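Long-range contact in hypothetical oxidoreductase (PDB 3RH7), which binds flavin mononucleotide and, judging from its family, probably acts as an NADPH-dependent flavin reductase: residues S122-D134 against I144-G158. Sequence-based numbering, arbitrary orientation.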
loop_
_atom_site.group_PDB
_atom_site.type_symbol
_atom_site.label_atom_id
_atom_site.label_comp_id
_atom_site.label_asym_id
_atom_site.label_seq_id
_atom_site.Cartn_x
_atom_site.Cartn_y
_atom_site.Cartn_z
ATOM N N SER A 122 -20.682 5.108 1.920
ATOM C CA SER A 122 -20.348 6.508 2.149
ATOM C C SER A 122 -18.980 6.637 2.826
ATOM O O SER A 122 -18.442 5.668 3.372
ATOM C CB SER A 122 -21.440 7.207 2.955
ATOM O OG SER A 122 -21.650 6.523 4.175
ATOM N N ASP A 123 -18.388 7.833 2.707
ATOM C CA ASP A 123 -17.075 8.184 3.257
ATOM C C ASP A 123 -15.940 7.269 2.696
ATOM O O ASP A 123 -14.904 7.112 3.347
ATOM C CB ASP A 123 -17.087 8.192 4.811
ATOM C CG ASP A 123 -18.343 8.800 5.448
ATOM O OD1 ASP A 123 -18.697 9.952 5.092
ATOM O OD2 ASP A 123 -18.976 8.114 6.298
ATOM N N VAL A 124 -16.111 6.712 1.472
ATOM C CA VAL A 124 -15.096 5.842 0.873
ATOM C C VAL A 124 -14.037 6.700 0.214
ATOM O O VAL A 124 -14.272 7.879 -0.021
ATOM C CB VAL A 124 -15.672 4.780 -0.094
ATOM C CG1 VAL A 124 -16.624 3.847 0.624
ATOM C CG2 VAL A 124 -16.334 5.393 -1.323
ATOM N N ALA A 125 -12.868 6.120 -0.076
ATOM C CA ALA A 125 -11.743 6.812 -0.720
ATOM C C ALA A 125 -12.026 7.018 -2.214
ATOM O O ALA A 125 -11.502 7.969 -2.810
ATOM C CB ALA A 125 -10.456 6.014 -0.527
ATOM N N ALA A 126 -12.856 6.105 -2.802
ATOM C CA ALA A 126 -13.297 6.011 -4.204
ATOM C C ALA A 126 -14.216 4.811 -4.403
ATOM O O ALA A 126 -14.053 3.786 -3.738
ATOM C CB ALA A 126 -12.099 5.880 -5.145
ATOM N N TRP A 127 -15.165 4.928 -5.336
ATOM C CA TRP A 127 -16.091 3.845 -5.691
ATOM C C TRP A 127 -16.267 3.778 -7.209
ATOM O O TRP A 127 -16.145 4.801 -7.901
ATOM C CB TRP A 127 -17.448 3.934 -4.976
ATOM C CG TRP A 127 -18.260 5.170 -5.254
ATOM C CD1 TRP A 127 -18.414 6.244 -4.431
ATOM C CD2 TRP A 127 -19.110 5.409 -6.387
ATOM N NE1 TRP A 127 -19.313 7.139 -4.979
ATOM C CE2 TRP A 127 -19.745 6.654 -6.182
ATOM C CE3 TRP A 127 -19.397 4.693 -7.561
ATOM C CZ2 TRP A 127 -20.640 7.208 -7.108
ATOM C CZ3 TRP A 127 -20.259 5.260 -8.498
ATOM C CH2 TRP A 127 -20.883 6.492 -8.258
ATOM N N PHE A 128 -16.561 2.570 -7.718
ATOM C CA PHE A 128 -16.730 2.283 -9.136
ATOM C C PHE A 128 -17.936 1.380 -9.400
ATOM O O PHE A 128 -17.950 0.242 -8.943
ATOM C CB PHE A 128 -15.462 1.597 -9.687
ATOM C CG PHE A 128 -14.173 2.356 -9.505
ATOM C CD1 PHE A 128 -13.395 2.182 -8.357
ATOM C CD2 PHE A 128 -13.716 3.216 -10.484
ATOM C CE1 PHE A 128 -12.216 2.908 -8.169
ATOM C CE2 PHE A 128 -12.542 3.947 -10.300
ATOM C CZ PHE A 128 -11.799 3.788 -9.141
ATOM N N GLU A 129 -18.926 1.874 -10.155
ATOM C CA GLU A 129 -20.075 1.085 -10.592
ATOM C C GLU A 129 -19.674 0.357 -11.861
ATOM O O GLU A 129 -19.215 0.985 -12.822
ATOM C CB GLU A 129 -21.309 1.967 -10.830
ATOM C CG GLU A 129 -22.087 2.253 -9.570
ATOM C CD GLU A 129 -23.542 2.561 -9.831
ATOM O OE1 GLU A 129 -23.861 3.744 -10.101
ATOM O OE2 GLU A 129 -24.357 1.608 -9.775
ATOM N N CYS A 130 -19.805 -0.963 -11.851
ATOM C CA CYS A 130 -19.367 -1.801 -12.958
ATOM C C CYS A 130 -20.493 -2.627 -13.559
ATOM O O CYS A 130 -21.616 -2.681 -13.062
ATOM C CB CYS A 130 -18.210 -2.696 -12.516
ATOM S SG CYS A 130 -16.664 -1.805 -12.168
ATOM N N SER A 131 -20.170 -3.183 -14.710
ATOM C CA SER A 131 -20.934 -4.115 -15.496
ATOM C C SER A 131 -19.962 -5.220 -15.803
ATOM O O SER A 131 -18.842 -4.922 -16.230
ATOM C CB SER A 131 -21.483 -3.448 -16.749
ATOM O OG SER A 131 -20.472 -3.242 -17.721
HETATM N N MSE A 132 -20.329 -6.475 -15.512
HETATM C CA MSE A 132 -19.449 -7.598 -15.750
HETATM C C MSE A 132 -19.211 -7.841 -17.218
HETATM O O MSE A 132 -20.162 -7.926 -18.000
HETATM C CB MSE A 132 -19.994 -8.849 -15.118
HETATM C CG MSE A 132 -19.215 -9.233 -13.906
HETATM SE SE MSE A 132 -20.136 -10.579 -12.881
HETATM C CE MSE A 132 -20.151 -9.780 -11.155
ATOM N N GLN A 133 -17.926 -7.885 -17.592
ATOM C CA GLN A 133 -17.499 -8.139 -18.951
ATOM C C GLN A 133 -17.292 -9.630 -19.057
ATOM O O GLN A 133 -18.042 -10.307 -19.755
ATOM C CB GLN A 133 -16.229 -7.348 -19.299
ATOM C CG GLN A 133 -16.484 -5.901 -19.663
ATOM C CD GLN A 133 -16.293 -5.585 -21.132
ATOM O OE1 GLN A 133 -17.052 -4.789 -21.714
ATOM N NE2 GLN A 133 -15.251 -6.147 -21.759
ATOM N N ASP A 134 -16.355 -10.163 -18.266
ATOM C CA ASP A 134 -16.034 -11.577 -18.298
ATOM C C ASP A 134 -15.668 -12.087 -16.900
ATOM O O ASP A 134 -15.342 -11.302 -16.015
ATOM C CB ASP A 134 -14.873 -11.813 -19.292
ATOM C CG ASP A 134 -14.664 -13.255 -19.757
ATOM O OD1 ASP A 134 -15.667 -13.998 -19.870
ATOM O OD2 ASP A 134 -13.501 -13.616 -20.083
ATOM N N ILE A 144 -12.880 -11.557 -11.965
ATOM C CA ILE A 144 -14.042 -10.821 -12.431
ATOM C C ILE A 144 -13.556 -9.506 -13.080
ATOM O O ILE A 144 -12.826 -8.716 -12.453
ATOM C CB ILE A 144 -15.064 -10.595 -11.298
ATOM C CG1 ILE A 144 -15.576 -11.939 -10.769
ATOM C CG2 ILE A 144 -16.225 -9.724 -11.776
ATOM C CD1 ILE A 144 -16.143 -11.900 -9.323
ATOM N N ILE A 145 -13.941 -9.304 -14.353
ATOM C CA ILE A 145 -13.589 -8.109 -15.111
ATOM C C ILE A 145 -14.846 -7.260 -15.281
ATOM O O ILE A 145 -15.871 -7.772 -15.754
ATOM C CB ILE A 145 -12.910 -8.442 -16.455
ATOM C CG1 ILE A 145 -11.579 -9.178 -16.196
ATOM C CG2 ILE A 145 -12.700 -7.158 -17.276
ATOM C CD1 ILE A 145 -10.899 -9.692 -17.376
ATOM N N GLY A 146 -14.750 -5.989 -14.886
ATOM C CA GLY A 146 -15.850 -5.051 -14.982
ATOM C C GLY A 146 -15.525 -3.815 -15.787
ATOM O O GLY A 146 -14.371 -3.356 -15.813
ATOM N N ARG A 147 -16.549 -3.290 -16.477
ATOM C CA ARG A 147 -16.434 -2.057 -17.236
ATOM C C ARG A 147 -17.027 -0.963 -16.370
ATOM O O ARG A 147 -18.184 -1.077 -15.962
ATOM C CB ARG A 147 -17.116 -2.157 -18.609
ATOM C CG ARG A 147 -16.634 -1.111 -19.610
ATOM C CD ARG A 147 -17.681 -0.813 -20.676
ATOM N NE ARG A 147 -17.184 0.093 -21.721
ATOM C CZ ARG A 147 -17.171 1.427 -21.645
ATOM N NH1 ARG A 147 -17.613 2.044 -20.553
ATOM N NH2 ARG A 147 -16.696 2.150 -22.652
ATOM N N VAL A 148 -16.220 0.064 -16.026
ATOM C CA VAL A 148 -16.669 1.176 -15.181
ATOM C C VAL A 148 -17.766 1.958 -15.914
ATOM O O VAL A 148 -17.546 2.481 -17.020
ATOM C CB VAL A 148 -15.520 2.106 -14.720
ATOM C CG1 VAL A 148 -16.027 3.182 -13.777
ATOM C CG2 VAL A 148 -14.417 1.325 -14.047
ATOM N N THR A 149 -18.958 1.969 -15.308
ATOM C CA THR A 149 -20.131 2.659 -15.818
ATOM C C THR A 149 -20.212 4.046 -15.146
ATOM O O THR A 149 -20.626 5.018 -15.781
ATOM C CB THR A 149 -21.414 1.803 -15.609
ATOM O OG1 THR A 149 -21.885 1.869 -14.250
ATOM C CG2 THR A 149 -21.244 0.354 -16.053
ATOM N N ALA A 150 -19.802 4.123 -13.860
ATOM C CA ALA A 150 -19.804 5.345 -13.042
ATOM C C ALA A 150 -18.724 5.240 -11.957
ATOM O O ALA A 150 -18.341 4.128 -11.572
ATOM C CB ALA A 150 -21.172 5.545 -12.408
ATOM N N PHE A 151 -18.221 6.390 -11.473
ATOM C CA PHE A 151 -17.201 6.401 -10.418
ATOM C C PHE A 151 -17.164 7.749 -9.681
ATOM O O PHE A 151 -17.743 8.751 -10.135
ATOM C CB PHE A 151 -15.800 6.047 -10.967
ATOM C CG PHE A 151 -15.185 7.080 -11.879
ATOM C CD1 PHE A 151 -15.454 7.073 -13.249
ATOM C CD2 PHE A 151 -14.331 8.054 -11.378
ATOM C CE1 PHE A 151 -14.891 8.036 -14.092
ATOM C CE2 PHE A 151 -13.755 8.998 -12.223
ATOM C CZ PHE A 151 -14.056 8.998 -13.569
ATOM N N GLU A 152 -16.454 7.762 -8.546
ATOM C CA GLU A 152 -16.265 8.960 -7.741
ATOM C C GLU A 152 -14.988 8.813 -6.971
ATOM O O GLU A 152 -14.665 7.712 -6.539
ATOM C CB GLU A 152 -17.442 9.182 -6.799
ATOM C CG GLU A 152 -17.763 10.631 -6.528
ATOM C CD GLU A 152 -19.218 10.804 -6.131
ATOM O OE1 GLU A 152 -19.579 10.393 -5.002
ATOM O OE2 GLU A 152 -20.007 11.301 -6.969
ATOM N N ASN A 153 -14.251 9.911 -6.818
ATOM C CA ASN A 153 -12.976 9.934 -6.103
ATOM C C ASN A 153 -12.931 11.155 -5.156
ATOM O O ASN A 153 -12.804 12.315 -5.598
ATOM C CB ASN A 153 -11.811 9.921 -7.110
ATOM C CG ASN A 153 -10.477 10.532 -6.686
ATOM O OD1 ASN A 153 -9.982 10.303 -5.589
ATOM N ND2 ASN A 153 -9.805 11.259 -7.594
ATOM N N SER A 154 -13.126 10.884 -3.850
ATOM C CA SER A 154 -12.950 11.877 -2.787
ATOM C C SER A 154 -11.460 11.917 -2.528
ATOM O O SER A 154 -10.784 10.894 -2.724
ATOM C CB SER A 154 -13.704 11.464 -1.536
ATOM O OG SER A 154 -13.243 10.221 -1.037
ATOM N N GLY A 155 -10.917 13.040 -2.111
ATOM C CA GLY A 155 -9.469 13.061 -1.891
ATOM C C GLY A 155 -9.007 12.129 -0.791
ATOM O O GLY A 155 -7.808 11.838 -0.694
ATOM N N LEU A 156 -9.986 11.613 -0.002
ATOM C CA LEU A 156 -9.853 10.736 1.161
ATOM C C LEU A 156 -8.789 9.678 0.997
ATOM O O LEU A 156 -8.731 8.990 -0.038
ATOM C CB LEU A 156 -11.180 10.052 1.508
ATOM C CG LEU A 156 -12.299 10.942 2.015
ATOM C CD1 LEU A 156 -13.519 10.134 2.349
ATOM C CD2 LEU A 156 -11.869 11.793 3.178
ATOM N N ASN A 157 -7.941 9.565 2.030
ATOM C CA ASN A 157 -6.874 8.580 2.093
ATOM C C ASN A 157 -7.477 7.237 2.247
ATOM O O ASN A 157 -8.443 7.077 2.997
ATOM C CB ASN A 157 -5.936 8.860 3.257
ATOM C CG ASN A 157 -5.106 10.106 3.096
ATOM O OD1 ASN A 157 -4.620 10.431 1.993
ATOM N ND2 ASN A 157 -4.938 10.816 4.206
ATOM N N GLY A 158 -6.933 6.275 1.534
ATOM C CA GLY A 158 -7.476 4.930 1.586
ATOM C C GLY A 158 -6.888 4.077 2.674
ATOM O O GLY A 158 -5.755 4.309 3.118
#
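Trp127 and Glu152 pack against each other across an antiparallel hairpin. Their backbones form a hydrogen-bonded pair, and CB of Glu152 lies over one indole face, 3.7 Å from the centroid of the five-membered ring. With its CG placed between backbone N and carbonyl carbon (chi1 61°), Trp127 lies back across the partner strand. Its NE1 donates to Glu152 OE1 in a long, bent bond (3.3 Å, 140°), meeting the oxygen from above the carboxylate plane, whereas CZ3 of the six-membered ring lies 4.0 Å from Ala150 CB. The Phe128 and Phe151 side chains project from the other side of the sheet, where Phe128 CD2 is 3.5 Å from Phe151 CB and Val148 CG1 sits at the edge of the Phe128 ring. In this tightly packed part Phe16 of the second subunit meets the Phe151 ring edge-to-face, and Phe25 of that subunit meets the Phe128 ring. Farther along, Thr149 and Ala150 both face Glu129 in a classic beta bulge, where the chain turns a corner. Side-chain packing is looser toward solvent-exposed Gln133 and Arg147, whose extended side chain leads away, although Gln133 N still bonds Ile145 O at 2.8 Å. These strands form a bulged beta hairpin in the FMN-binding split barrel, with Phe128 and Phe151 at its subunit interface.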